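Long-range contacts in trypsin-resistant surface T6 protein (Streptococcus pyogenes serotype M6, PDB 4P0D), which forms the backbone subunit of surface pili, as a three-domain, Ig-like pilin that is probably joined by sortase into polymers attached to the cell wall: residues R107-I112 with S141-S146; F206-V211 with S260-V265; I315-Q320 with A392-A397; I39-A44 with R91-Y96. The protein carries 1 engineered substitution. One frame throughout, in Å; residues are numbered along the deposited sequence. Where two conformers were deposited one is given.

Contact 1: residues R107-I112 with S141-S146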
loop_
_atom_site.group_PDB
_atom_site.type_symbol
_atom_site.label_atom_id
_atom_site.label_comp_id
_atom_site.label_asym_id
_atom_site.label_seq_id
_atom_site.Cartn_x
_atom_site.Cartn_y
_atom_site.Cartn_z
ATOM N N ARG A 107 -4.409 -12.746 -11.527
ATOM C CA ARG A 107 -3.595 -12.859 -12.714
ATOM C C ARG A 107 -4.308 -12.344 -13.951
ATOM O O ARG A 107 -5.538 -12.238 -14.003
ATOM C CB ARG A 107 -3.046 -14.276 -12.918
ATOM C CG ARG A 107 -4.011 -15.330 -13.406
ATOM C CD ARG A 107 -3.288 -16.682 -13.483
ATOM N NE ARG A 107 -2.545 -16.949 -12.267
ATOM C CZ ARG A 107 -1.218 -17.034 -12.133
ATOM N NH1 ARG A 107 -0.356 -16.912 -13.152
ATOM N NH2 ARG A 107 -0.751 -17.240 -10.918
ATOM N N THR A 108 -3.497 -12.014 -14.943
ATOM C CA THR A 108 -3.987 -11.490 -16.212
ATOM C C THR A 108 -3.404 -12.332 -17.335
ATOM O O THR A 108 -2.227 -12.706 -17.290
ATOM C CB THR A 108 -3.651 -9.985 -16.397
ATOM O OG1 THR A 108 -4.155 -9.535 -17.657
ATOM C CG2 THR A 108 -2.168 -9.717 -16.350
ATOM N N TYR A 109 -4.247 -12.631 -18.324
ATOM C CA TYR A 109 -3.964 -13.614 -19.369
ATOM C C TYR A 109 -3.865 -12.952 -20.735
ATOM O O TYR A 109 -4.549 -11.967 -20.991
ATOM C CB TYR A 109 -5.127 -14.624 -19.453
ATOM C CG TYR A 109 -5.096 -15.741 -18.442
ATOM C CD1 TYR A 109 -4.472 -16.944 -18.738
ATOM C CD2 TYR A 109 -5.726 -15.619 -17.203
ATOM C CE1 TYR A 109 -4.458 -17.995 -17.820
ATOM C CE2 TYR A 109 -5.707 -16.666 -16.281
ATOM C CZ TYR A 109 -5.083 -17.845 -16.602
ATOM O OH TYR A 109 -5.078 -18.909 -15.695
ATOM N N ASN A 110 -3.012 -13.501 -21.601
ATOM C CA ASN A 110 -3.036 -13.148 -23.007
ATOM C C ASN A 110 -4.237 -13.832 -23.669
ATOM O O ASN A 110 -4.720 -14.863 -23.169
ATOM C CB ASN A 110 -1.772 -13.598 -23.735
ATOM C CG ASN A 110 -0.493 -12.924 -23.223
ATOM O OD1 ASN A 110 -0.504 -11.887 -22.549
ATOM N ND2 ASN A 110 0.623 -13.530 -23.561
ATOM N N PRO A 111 -4.698 -13.278 -24.802
ATOM C CA PRO A 111 -5.740 -13.914 -25.649
ATOM C C PRO A 111 -5.246 -15.206 -26.304
ATOM O O PRO A 111 -4.052 -15.373 -26.480
ATOM C CB PRO A 111 -6.008 -12.877 -26.730
ATOM C CG PRO A 111 -5.279 -11.645 -26.344
ATOM C CD PRO A 111 -4.201 -12.021 -25.385
ATOM N N ILE A 112 -6.151 -16.106 -26.660
ATOM C CA ILE A 112 -5.777 -17.352 -27.331
ATOM C C ILE A 112 -6.591 -17.526 -28.605
ATOM O O ILE A 112 -7.793 -17.262 -28.627
ATOM C CB ILE A 112 -5.963 -18.590 -26.433
ATOM C CG1 ILE A 112 -5.207 -18.423 -25.113
ATOM C CG2 ILE A 112 -5.450 -19.841 -27.151
ATOM C CD1 ILE A 112 -5.511 -19.509 -24.092
ATOM N N SER A 141 -3.768 -25.416 -26.619
ATOM C CA SER A 141 -2.900 -24.267 -26.385
ATOM C C SER A 141 -2.611 -24.094 -24.901
ATOM O O SER A 141 -3.486 -24.265 -24.079
ATOM C CB SER A 141 -3.527 -22.988 -26.927
ATOM O OG SER A 141 -3.842 -23.166 -28.294
ATOM N N VAL A 142 -1.377 -23.729 -24.588
ATOM C CA VAL A 142 -0.965 -23.404 -23.217
ATOM C C VAL A 142 -1.285 -21.936 -22.909
ATOM O O VAL A 142 -0.785 -21.009 -23.567
ATOM C CB VAL A 142 0.534 -23.688 -23.036
ATOM C CG1 VAL A 142 0.995 -23.368 -21.615
ATOM C CG2 VAL A 142 0.827 -25.152 -23.374
ATOM N N ALA A 143 -2.136 -21.721 -21.921
ATOM C CA ALA A 143 -2.498 -20.388 -21.538
ATOM C C ALA A 143 -1.263 -19.711 -20.982
ATOM O O ALA A 143 -0.377 -20.379 -20.412
ATOM C CB ALA A 143 -3.612 -20.392 -20.522
ATOM N N LYS A 144 -1.214 -18.393 -21.170
ATOM C CA LYS A 144 -0.126 -17.560 -20.697
ATOM C C LYS A 144 -0.655 -16.394 -19.854
ATOM O O LYS A 144 -1.481 -15.596 -20.297
ATOM C CB LYS A 144 0.710 -17.038 -21.863
ATOM C CG LYS A 144 1.903 -16.195 -21.408
ATOM C CD LYS A 144 2.896 -15.968 -22.531
ATOM C CE LYS A 144 3.764 -14.749 -22.257
ATOM N NZ LYS A 144 4.891 -14.696 -23.231
ATOM N N SER A 145 -0.144 -16.295 -18.637
ATOM C CA SER A 145 -0.593 -15.292 -17.704
ATOM C C SER A 145 0.590 -14.728 -16.895
ATOM O O SER A 145 1.666 -15.338 -16.850
ATOM C CB SER A 145 -1.640 -15.916 -16.767
ATOM O OG SER A 145 -1.050 -16.949 -15.995
ATOM N N SER A 146 0.368 -13.574 -16.271
ATOM C CA SER A 146 1.321 -12.977 -15.339
ATOM C C SER A 146 0.607 -12.607 -14.040
ATOM O O SER A 146 -0.601 -12.367 -14.015
ATOM C CB SER A 146 1.999 -11.757 -15.994
ATOM O OG SER A 146 1.047 -10.764 -16.359
HETATM O O HOH W 1 2.750 -16.648 -14.494
HETATM O O HOH W 2 0.087 -11.591 -18.751
HETATM O O HOH W 3 -3.144 -17.236 -22.814
#

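Contact 2: residues F206-V211 with S260-V265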
loop_
_atom_site.group_PDB
_atom_site.type_symbol
_atom_site.label_atom_id
_atom_site.label_comp_id
_atom_site.label_asym_id
_atom_site.label_seq_id
_atom_site.Cartn_x
_atom_site.Cartn_y
_atom_site.Cartn_z
ATOM N N PHE A 206 5.075 14.751 0.074
ATOM C CA PHE A 206 5.082 14.525 -1.374
ATOM C C PHE A 206 6.430 14.863 -2.001
ATOM O O PHE A 206 6.896 14.164 -2.884
ATOM C CB PHE A 206 3.971 15.325 -2.039
ATOM C CG PHE A 206 3.885 15.119 -3.517
ATOM C CD1 PHE A 206 3.496 13.894 -4.037
ATOM C CD2 PHE A 206 4.210 16.144 -4.397
ATOM C CE1 PHE A 206 3.399 13.695 -5.403
ATOM C CE2 PHE A 206 4.134 15.949 -5.773
ATOM C CZ PHE A 206 3.724 14.720 -6.276
ATOM N N ASN A 207 7.050 15.937 -1.521
ATOM C CA ASN A 207 8.367 16.349 -1.968
ATOM C C ASN A 207 9.456 15.300 -1.743
ATOM O O ASN A 207 10.483 15.351 -2.409
ATOM C CB ASN A 207 8.769 17.688 -1.302
ATOM N N SER A 208 9.239 14.359 -0.810
ATOM C CA SER A 208 10.185 13.268 -0.578
ATOM C C SER A 208 10.060 12.135 -1.596
ATOM O O SER A 208 10.866 11.248 -1.588
ATOM C CB SER A 208 10.003 12.669 0.817
ATOM O OG SER A 208 8.796 11.924 0.898
ATOM N N LEU A 209 9.038 12.157 -2.443
ATOM C CA LEU A 209 8.767 11.043 -3.361
ATOM C C LEU A 209 9.890 10.890 -4.368
ATOM O O LEU A 209 10.263 11.844 -5.053
ATOM C CB LEU A 209 7.426 11.252 -4.090
ATOM C CG LEU A 209 6.911 10.163 -5.040
ATOM C CD1 LEU A 209 6.567 8.885 -4.279
ATOM C CD2 LEU A 209 5.684 10.664 -5.812
ATOM N N THR A 210 10.447 9.693 -4.446
ATOM C CA THR A 210 11.478 9.419 -5.416
ATOM C C THR A 210 11.135 8.169 -6.185
ATOM O O THR A 210 10.390 7.306 -5.726
ATOM C CB THR A 210 12.863 9.260 -4.753
ATOM O OG1 THR A 210 12.925 7.996 -4.086
ATOM C CG2 THR A 210 13.115 10.356 -3.752
ATOM N N VAL A 211 11.676 8.076 -7.382
ATOM C CA VAL A 211 11.438 6.942 -8.243
ATOM C C VAL A 211 12.793 6.577 -8.842
ATOM O O VAL A 211 13.480 7.447 -9.376
ATOM C CB VAL A 211 10.424 7.303 -9.363
ATOM C CG1 VAL A 211 10.342 6.209 -10.391
ATOM C CG2 VAL A 211 9.045 7.596 -8.800
ATOM N N SER A 260 10.149 5.403 -3.467
ATOM C CA SER A 260 10.394 5.697 -2.067
ATOM C C SER A 260 9.716 6.992 -1.652
ATOM O O SER A 260 9.479 7.879 -2.476
ATOM C CB SER A 260 11.900 5.749 -1.801
ATOM O OG SER A 260 12.393 4.454 -2.006
ATOM N N TYR A 261 9.371 7.081 -0.375
ATOM C CA TYR A 261 8.782 8.297 0.176
ATOM C C TYR A 261 8.823 8.284 1.697
ATOM O O TYR A 261 9.067 7.253 2.314
ATOM C CB TYR A 261 7.357 8.506 -0.323
ATOM C CG TYR A 261 6.494 7.270 -0.309
ATOM C CD1 TYR A 261 6.541 6.344 -1.351
ATOM C CD2 TYR A 261 5.615 7.026 0.744
ATOM C CE1 TYR A 261 5.737 5.206 -1.341
ATOM C CE2 TYR A 261 4.816 5.897 0.765
ATOM C CZ TYR A 261 4.867 5.002 -0.274
ATOM O OH TYR A 261 4.044 3.891 -0.232
ATOM N N LYS A 262 8.597 9.442 2.290
ATOM C CA LYS A 262 8.706 9.583 3.725
ATOM C C LYS A 262 7.457 10.155 4.316
ATOM O O LYS A 262 6.735 10.880 3.646
ATOM C CB LYS A 262 9.848 10.522 4.046
ATOM C CG LYS A 262 11.217 9.948 3.758
ATOM C CD LYS A 262 12.216 11.046 4.055
ATOM C CE LYS A 262 13.647 10.617 3.885
ATOM N NZ LYS A 262 14.466 11.831 4.218
ATOM N N ALA A 263 7.232 9.869 5.592
ATOM C CA ALA A 263 6.236 10.549 6.365
ATOM C C ALA A 263 6.737 10.766 7.787
ATOM O O ALA A 263 7.633 10.062 8.247
ATOM C CB ALA A 263 4.930 9.785 6.350
ATOM N N VAL A 264 6.184 11.757 8.481
ATOM C CA VAL A 264 6.609 12.054 9.853
ATOM C C VAL A 264 5.456 11.900 10.849
ATOM O O VAL A 264 4.347 12.406 10.628
ATOM C CB VAL A 264 7.184 13.477 9.973
ATOM C CG1 VAL A 264 6.104 14.501 9.693
ATOM C CG2 VAL A 264 7.788 13.692 11.354
ATOM N N VAL A 265 5.752 11.238 11.964
ATOM C CA VAL A 265 4.747 10.856 12.953
ATOM C C VAL A 265 4.306 12.147 13.629
ATOM O O VAL A 265 5.144 12.917 14.103
ATOM C CB VAL A 265 5.329 9.856 13.990
ATOM C CG1 VAL A 265 4.286 9.442 15.031
ATOM C CG2 VAL A 265 5.876 8.626 13.302
HETATM O O HOH W 4 13.050 5.286 -5.059
#

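Contact 3: residues I315-Q320 with A392-A397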
loop_
_atom_site.group_PDB
_atom_site.type_symbol
_atom_site.label_atom_id
_atom_site.label_comp_id
_atom_site.label_asym_id
_atom_site.label_seq_id
_atom_site.Cartn_x
_atom_site.Cartn_y
_atom_site.Cartn_z
ATOM N N ILE A 315 1.936 -1.528 9.371
ATOM C CA ILE A 315 1.353 -0.855 10.520
ATOM C C ILE A 315 2.517 -0.490 11.398
ATOM O O ILE A 315 3.414 -1.320 11.658
ATOM C CB ILE A 315 0.357 -1.758 11.283
ATOM C CG1 ILE A 315 -0.640 -2.404 10.328
ATOM C CG2 ILE A 315 -0.393 -0.968 12.359
ATOM C CD1 ILE A 315 -1.432 -3.535 10.979
ATOM N N VAL A 316 2.530 0.748 11.859
ATOM C CA VAL A 316 3.535 1.157 12.798
ATOM C C VAL A 316 2.846 1.552 14.092
ATOM O O VAL A 316 1.794 2.170 14.070
ATOM C CB VAL A 316 4.405 2.288 12.226
ATOM C CG1 VAL A 316 5.427 2.731 13.241
ATOM C CG2 VAL A 316 5.108 1.794 10.957
ATOM N N TYR A 317 3.464 1.175 15.206
ATOM C CA TYR A 317 2.852 1.316 16.539
ATOM C C TYR A 317 3.544 2.379 17.401
ATOM O O TYR A 317 4.732 2.663 17.232
ATOM C CB TYR A 317 2.889 -0.031 17.241
ATOM C CG TYR A 317 2.061 -1.074 16.535
ATOM C CD1 TYR A 317 0.677 -1.132 16.711
ATOM C CD2 TYR A 317 2.643 -1.978 15.653
ATOM C CE1 TYR A 317 -0.091 -2.074 16.055
ATOM C CE2 TYR A 317 1.870 -2.929 14.999
ATOM C CZ TYR A 317 0.509 -2.965 15.210
ATOM O OH TYR A 317 -0.260 -3.893 14.553
ATOM N N THR A 318 2.786 2.977 18.318
ATOM C CA THR A 318 3.369 3.837 19.349
ATOM C C THR A 318 2.716 3.489 20.677
ATOM O O THR A 318 1.604 2.943 20.709
ATOM C CB THR A 318 3.133 5.346 19.088
ATOM O OG1 THR A 318 1.758 5.680 19.338
ATOM C CG2 THR A 318 3.445 5.723 17.673
ATOM N N TYR A 319 3.401 3.853 21.761
ATOM C CA TYR A 319 2.889 3.695 23.117
ATOM C C TYR A 319 2.990 5.027 23.844
ATOM O O TYR A 319 3.623 5.975 23.365
ATOM C CB TYR A 319 3.728 2.665 23.883
ATOM C CG TYR A 319 3.964 1.381 23.101
ATOM C CD1 TYR A 319 2.906 0.526 22.803
ATOM C CD2 TYR A 319 5.234 1.055 22.631
ATOM C CE1 TYR A 319 3.104 -0.636 22.073
ATOM C CE2 TYR A 319 5.446 -0.115 21.902
ATOM C CZ TYR A 319 4.379 -0.954 21.620
ATOM O OH TYR A 319 4.586 -2.113 20.881
ATOM N N GLN A 320 2.392 5.080 25.027
ATOM C CA GLN A 320 2.517 6.254 25.865
ATOM C C GLN A 320 2.818 5.844 27.287
ATOM O O GLN A 320 2.404 4.773 27.736
ATOM C CB GLN A 320 1.278 7.133 25.765
ATOM C CG GLN A 320 -0.025 6.452 26.124
ATOM C CD GLN A 320 -1.240 7.276 25.741
ATOM O OE1 GLN A 320 -1.164 8.187 24.911
ATOM N NE2 GLN A 320 -2.372 6.946 26.331
ATOM N N ALA A 392 9.009 0.490 27.938
ATOM C CA ALA A 392 7.784 0.525 27.146
ATOM C C ALA A 392 7.874 -0.455 25.979
ATOM O O ALA A 392 8.837 -0.423 25.213
ATOM C CB ALA A 392 7.527 1.931 26.627
ATOM N N ASN A 393 6.868 -1.315 25.858
ATOM C CA ASN A 393 6.714 -2.204 24.704
ATOM C C ASN A 393 5.313 -2.830 24.652
ATOM O O ASN A 393 4.465 -2.573 25.506
ATOM C CB ASN A 393 7.800 -3.294 24.711
ATOM C CG ASN A 393 7.835 -4.069 26.010
ATOM O OD1 ASN A 393 6.804 -4.536 26.489
ATOM N ND2 ASN A 393 9.011 -4.208 26.584
ATOM N N TRP A 394 5.064 -3.646 23.638
ATOM C CA TRP A 394 3.762 -4.267 23.467
ATOM C C TRP A 394 3.364 -5.002 24.746
ATOM O O TRP A 394 2.235 -4.861 25.206
ATOM C CB TRP A 394 3.792 -5.225 22.274
ATOM C CG TRP A 394 2.471 -5.709 21.879
ATOM C CD1 TRP A 394 1.914 -6.911 22.210
ATOM C CD2 TRP A 394 1.512 -5.029 21.065
ATOM N NE1 TRP A 394 0.668 -7.018 21.665
ATOM C CE2 TRP A 394 0.392 -5.885 20.948
ATOM C CE3 TRP A 394 1.485 -3.785 20.424
ATOM C CZ2 TRP A 394 -0.750 -5.535 20.222
ATOM C CZ3 TRP A 394 0.343 -3.429 19.698
ATOM C CH2 TRP A 394 -0.759 -4.309 19.604
ATOM N N VAL A 395 4.317 -5.730 25.327
ATOM C CA VAL A 395 4.096 -6.518 26.548
ATOM C C VAL A 395 3.813 -5.655 27.778
ATOM O O VAL A 395 2.919 -5.983 28.533
ATOM C CB VAL A 395 5.268 -7.492 26.823
ATOM C CG1 VAL A 395 5.149 -8.136 28.211
ATOM C CG2 VAL A 395 5.294 -8.583 25.757
ATOM N N THR A 396 4.543 -4.558 27.977
ATOM C CA THR A 396 4.301 -3.684 29.135
ATOM C C THR A 396 3.146 -2.672 28.928
ATOM O O THR A 396 2.645 -2.116 29.904
ATOM C CB THR A 396 5.585 -2.940 29.622
ATOM O OG1 THR A 396 6.134 -2.126 28.575
ATOM C CG2 THR A 396 6.656 -3.915 30.123
ATOM N N ALA A 397 2.689 -2.454 27.690
ATOM C CA ALA A 397 1.628 -1.470 27.434
ATOM C C ALA A 397 0.226 -2.078 27.598
ATOM O O ALA A 397 -0.577 -2.087 26.668
ATOM C CB ALA A 397 1.788 -0.851 26.048
#

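Contact 4: residues I39-A44 with R91-Y96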
loop_
_atom_site.group_PDB
_atom_site.type_symbol
_atom_site.label_atom_id
_atom_site.label_comp_id
_atom_site.label_asym_id
_atom_site.label_seq_id
_atom_site.Cartn_x
_atom_site.Cartn_y
_atom_site.Cartn_z
ATOM N N ILE A 39 -15.132 -26.101 -47.875
ATOM C CA ILE A 39 -14.731 -25.068 -48.827
ATOM C C ILE A 39 -13.643 -24.158 -48.228
ATOM O O ILE A 39 -12.482 -24.194 -48.653
ATOM C CB ILE A 39 -15.970 -24.243 -49.270
ATOM C CG1 ILE A 39 -17.121 -25.185 -49.680
ATOM C CG2 ILE A 39 -15.621 -23.280 -50.405
ATOM C CD1 ILE A 39 -18.276 -24.491 -50.386
ATOM N N ASN A 40 -14.024 -23.359 -47.229
ATOM C CA ASN A 40 -13.129 -22.362 -46.642
ATOM C C ASN A 40 -13.694 -21.848 -45.321
ATOM O O ASN A 40 -14.760 -22.285 -44.872
ATOM C CB ASN A 40 -12.928 -21.186 -47.622
ATOM C CG ASN A 40 -14.203 -20.381 -47.844
ATOM O OD1 ASN A 40 -15.286 -20.794 -47.451
ATOM N ND2 ASN A 40 -14.072 -19.216 -48.481
ATOM N N PHE A 41 -12.980 -20.904 -44.713
ATOM C CA PHE A 41 -13.493 -20.179 -43.553
ATOM C C PHE A 41 -14.088 -18.849 -43.936
ATOM O O PHE A 41 -13.468 -18.106 -44.675
ATOM C CB PHE A 41 -12.366 -19.919 -42.574
ATOM C CG PHE A 41 -11.912 -21.141 -41.876
ATOM C CD1 PHE A 41 -12.753 -21.777 -40.974
ATOM C CD2 PHE A 41 -10.662 -21.666 -42.115
ATOM C CE1 PHE A 41 -12.338 -22.927 -40.323
ATOM C CE2 PHE A 41 -10.244 -22.810 -41.466
ATOM C CZ PHE A 41 -11.086 -23.440 -40.569
ATOM N N LYS A 42 -15.277 -18.557 -43.412
ATOM C CA LYS A 42 -15.834 -17.212 -43.453
ATOM C C LYS A 42 -15.606 -16.510 -42.110
ATOM O O LYS A 42 -16.101 -16.956 -41.075
ATOM C CB LYS A 42 -17.330 -17.246 -43.760
ATOM C CG LYS A 42 -17.984 -15.868 -43.672
ATOM C CD LYS A 42 -19.354 -15.806 -44.334
ATOM C CE LYS A 42 -20.492 -16.166 -43.389
ATOM N NZ LYS A 42 -21.675 -15.271 -43.573
ATOM N N TYR A 43 -14.885 -15.399 -42.145
ATOM C CA TYR A 43 -14.511 -14.669 -40.945
ATOM C C TYR A 43 -15.458 -13.513 -40.695
ATOM O O TYR A 43 -15.953 -12.908 -41.635
ATOM C CB TYR A 43 -13.089 -14.142 -41.094
ATOM C CG TYR A 43 -12.061 -15.234 -41.112
ATOM C CD1 TYR A 43 -11.731 -15.912 -39.941
ATOM C CD2 TYR A 43 -11.416 -15.599 -42.286
ATOM C CE1 TYR A 43 -10.793 -16.914 -39.939
ATOM C CE2 TYR A 43 -10.472 -16.604 -42.293
ATOM C CZ TYR A 43 -10.163 -17.261 -41.111
ATOM O OH TYR A 43 -9.213 -18.274 -41.093
ATOM N N ALA A 44 -15.691 -13.190 -39.429
ATOM C CA ALA A 44 -16.539 -12.056 -39.071
ATOM C C ALA A 44 -15.982 -10.755 -39.664
ATOM O O ALA A 44 -14.763 -10.614 -39.836
ATOM C CB ALA A 44 -16.666 -11.944 -37.559
ATOM N N ARG A 91 -18.167 -27.797 -33.173
ATOM C CA ARG A 91 -18.994 -28.429 -34.205
ATOM C C ARG A 91 -18.571 -27.913 -35.580
ATOM O O ARG A 91 -18.938 -26.812 -35.975
ATOM C CB ARG A 91 -20.467 -28.132 -33.979
ATOM C CG ARG A 91 -21.354 -28.806 -35.020
ATOM C CD ARG A 91 -22.764 -28.243 -35.041
ATOM N NE ARG A 91 -23.571 -28.906 -34.028
ATOM N N GLY A 92 -17.787 -28.714 -36.288
ATOM C CA GLY A 92 -17.302 -28.367 -37.615
ATOM C C GLY A 92 -16.096 -27.464 -37.536
ATOM O O GLY A 92 -15.820 -26.884 -36.490
ATOM N N ALA A 93 -15.382 -27.347 -38.644
ATOM C CA ALA A 93 -14.218 -26.495 -38.718
ATOM C C ALA A 93 -14.663 -25.081 -38.373
ATOM O O ALA A 93 -15.724 -24.631 -38.807
ATOM C CB ALA A 93 -13.582 -26.541 -40.102
ATOM N N SER A 94 -13.877 -24.432 -37.521
ATOM C CA SER A 94 -14.220 -23.141 -36.958
ATOM C C SER A 94 -13.016 -22.555 -36.246
ATOM O O SER A 94 -12.081 -23.278 -35.887
ATOM C CB SER A 94 -15.407 -23.265 -36.006
ATOM O OG SER A 94 -15.313 -24.456 -35.251
ATOM N N VAL A 95 -13.054 -21.236 -36.062
ATOM C CA VAL A 95 -11.933 -20.468 -35.513
ATOM C C VAL A 95 -12.473 -19.614 -34.381
ATOM O O VAL A 95 -13.501 -18.964 -34.542
ATOM C CB VAL A 95 -11.319 -19.562 -36.597
ATOM C CG1 VAL A 95 -9.992 -18.976 -36.132
ATOM C CG2 VAL A 95 -11.136 -20.342 -37.892
ATOM N N TYR A 96 -11.783 -19.630 -33.246
ATOM C CA TYR A 96 -12.210 -18.929 -32.033
ATOM C C TYR A 96 -11.099 -18.080 -31.409
ATOM O O TYR A 96 -9.928 -18.387 -31.509
ATOM C CB TYR A 96 -12.668 -19.932 -30.954
ATOM C CG TYR A 96 -13.871 -20.773 -31.310
ATOM C CD1 TYR A 96 -13.735 -21.927 -32.070
ATOM C CD2 TYR A 96 -15.149 -20.413 -30.876
ATOM C CE1 TYR A 96 -14.832 -22.693 -32.398
ATOM C CE2 TYR A 96 -16.253 -21.181 -31.196
ATOM C CZ TYR A 96 -16.081 -22.318 -31.956
ATOM O OH TYR A 96 -17.168 -23.077 -32.278
#

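Contact 1: residues R107-I112 with S141-S146
R107 turns its guanidinium to S145 where strands 108-116 and 139-155 run antiparallel in the first Ig-like domain. NH1 of R107 donates to S145 OG (2.9 Å), which lies 10° out of the guanidinium plane, while NE forms a salt bridge with D105. The serine OG meets NH1 from a position between its own backbone N and carbonyl carbon (chi1 64°).

T108 and S146 make a hydrogen-bonded pair: T108 N meets S146 O at 3.1 Å and S146 N meets T108 O at 2.9 Å. Beside it T108 CG2 rests on the hydroxyl of S146, which is bonded to S182.

Y109 pairs with S145 in the non-hydrogen-bonded manner. CB of S145 sits over the centre of the tyrosine ring, a CH-pi contact of 3.6 Å to the centroid, and A143 CB approaches the ring edge at CE1. The phenol OH reaches the backbone O of E16.

N110 N bonds to K144 O at 2.9 Å, and a water accepts from K144 N and donates to N110 O. Further on, the I112 side chain packs on A143, with I112 CD1 4.0 Å from A143 CA, and I112 CG2 touches S141 CB at 3.7 Å.

Contact 2: residues F206-V211 with S260-V265
T210 and S260 form the tight end of this contact, a hydrogen-bonded antiparallel pair joined by two nearly straight bonds. T210 N donates to S260 O at 2.8 Å, and S260 N returns a bond of 3.0 Å to T210 O. In both, the donor stands off the carbonyl plane, by 26° and 33°.

On the buried side L209 and Y261 lie alongside each other and point the same way. The leucine CD1 comes to 3.9 Å from Y261 CD1. Beyond it, the tyrosine ring meets F243 edge-to-face and its hydroxyl is bonded to D196, so the polar end of this buried residue is satisfied.

The antiparallel pairing of strands 202-213 and 258-265 of the Cna-B-like domain is interrupted by a type I beta turn from F206 to L209, where the chain turns a corner; the bond from L209 N to F206 O closes it. Within that turn S208 takes over the role of a backbone acceptor. Its OG, placed between the backbone N and the carbonyl carbon (chi1 71°), receives K262 N at 2.9 Å and is also bonded to N205 O.

The outer side is looser. T210 OG1 approaches S260 CB at 3.4 Å, and a water lies between the two hydroxyls, 2.9 Å from T210 OG1 and with a weak bond to S260 OG. The exposed K262 lends little more than its base: CB lies 3.6 Å from S208 OG, while the chain beyond CG is extended.

Contact 3: residues I315-Q320 with A392-A397
The ring of Y319 carries the carbonyl carbon of N393 over one face, 3.7 Å above the plane and offset toward the rim, and has W394 CE3 at its edge. The indole in turn receives Y319 OH at its own edge, the two side chains crossing at about a right angle. With W394 CG anti to the backbone N (chi1 -170°), the indole also meets Y317 in a T-shaped contact: its six-membered ring presents its edge to the face of Y317, with centroids 5.3 Å apart and planes at 72°. CZ3 of W394 is the atom that comes nearest, 3.8 Å from Y317 CD1, and K163 makes a cation-pi contact with the same indole.

From A392, the end of edge strand 388-392 of the prealbumin-like domain, the chain winds into a single turn built on an Asx motif. N393 OD1 accepts T396 N at 2.7 Å, and T396 OG1 accepts N393 N at 2.9 Å. A backbone bond from A397 N to N393 O closes the turn.

Y319 OH and W394 N are not bonded to each other; both are tied to D160 OD2, a carboxylate oxygen shared by the two segments. Where the chain leaves the turn, A397 CB packs 3.7 Å from Y319 CD1.

Contact 4: residues I39-A44 with R91-Y96
V95 lays CG2 over one face of the F41 ring, a CH-pi contact of 3.9 Å to the centroid and 18° off the ring normal. The methyl stands off-centre, nearest to CE1 and CD1. With CG2 anti to its carbonyl carbon, V95 turns this branch, and not CG1, to the aromatic side chains.

At the rim the same ring meets backbone. The chain between A93 and S94 passes near the plane of the phenylalanine, with F41 CE1 3.5 Å from S94 N and 3.7 Å from A93 C. F38 adds an edge-to-face partner to F41.

The remaining contacts are apolar: A93 CB lies 3.8 Å from F41 CE1, and Y43 CE1 touches V95 CG2 at 4.0 Å, so that one valine methyl serves both aromatic residues.

Among the polar groups, S94 OG donates to G92 O (2.8 Å) within 91-96, and A93 N is bonded to Y31 OH. Both strands pair antiparallel with strand 20-31 of the Ig-like domain, where I39 and N40 form a classic beta bulge opposite V30. Between themselves, strands 39-43 and 94-96 come only to 8.1 Å, with their directions 31° apart.

Such a spacing is too wide for backbone pairing, and the contact therefore rests on apolar and CH-pi packing, partly of the F41 ring against the backbone of A93 and S94, without direct hydrogen bonds between the segments.

Overall arrangement
Along the chain the contacts close in the order 4, 1, 2, 3, each complete before the next opens, which matches a pilin built of domains in series. Contacts 4 and 1 belong to the same Ig-like domain; their nearest atoms are about 4 Å apart, and the neighbouring antiparallel strands 94-101 and 108-116 join them. Contact 2 lies in the Cna-B-like domain, its centre 36 Å from that of contact 1. Contact 3, 24 Å from contact 2 between centres, sets the chain following strand 307-316 against a loop of the prealbumin-like domain. Centres of contacts 3 and 4 are 68 Å apart, in keeping with an elongated subunit.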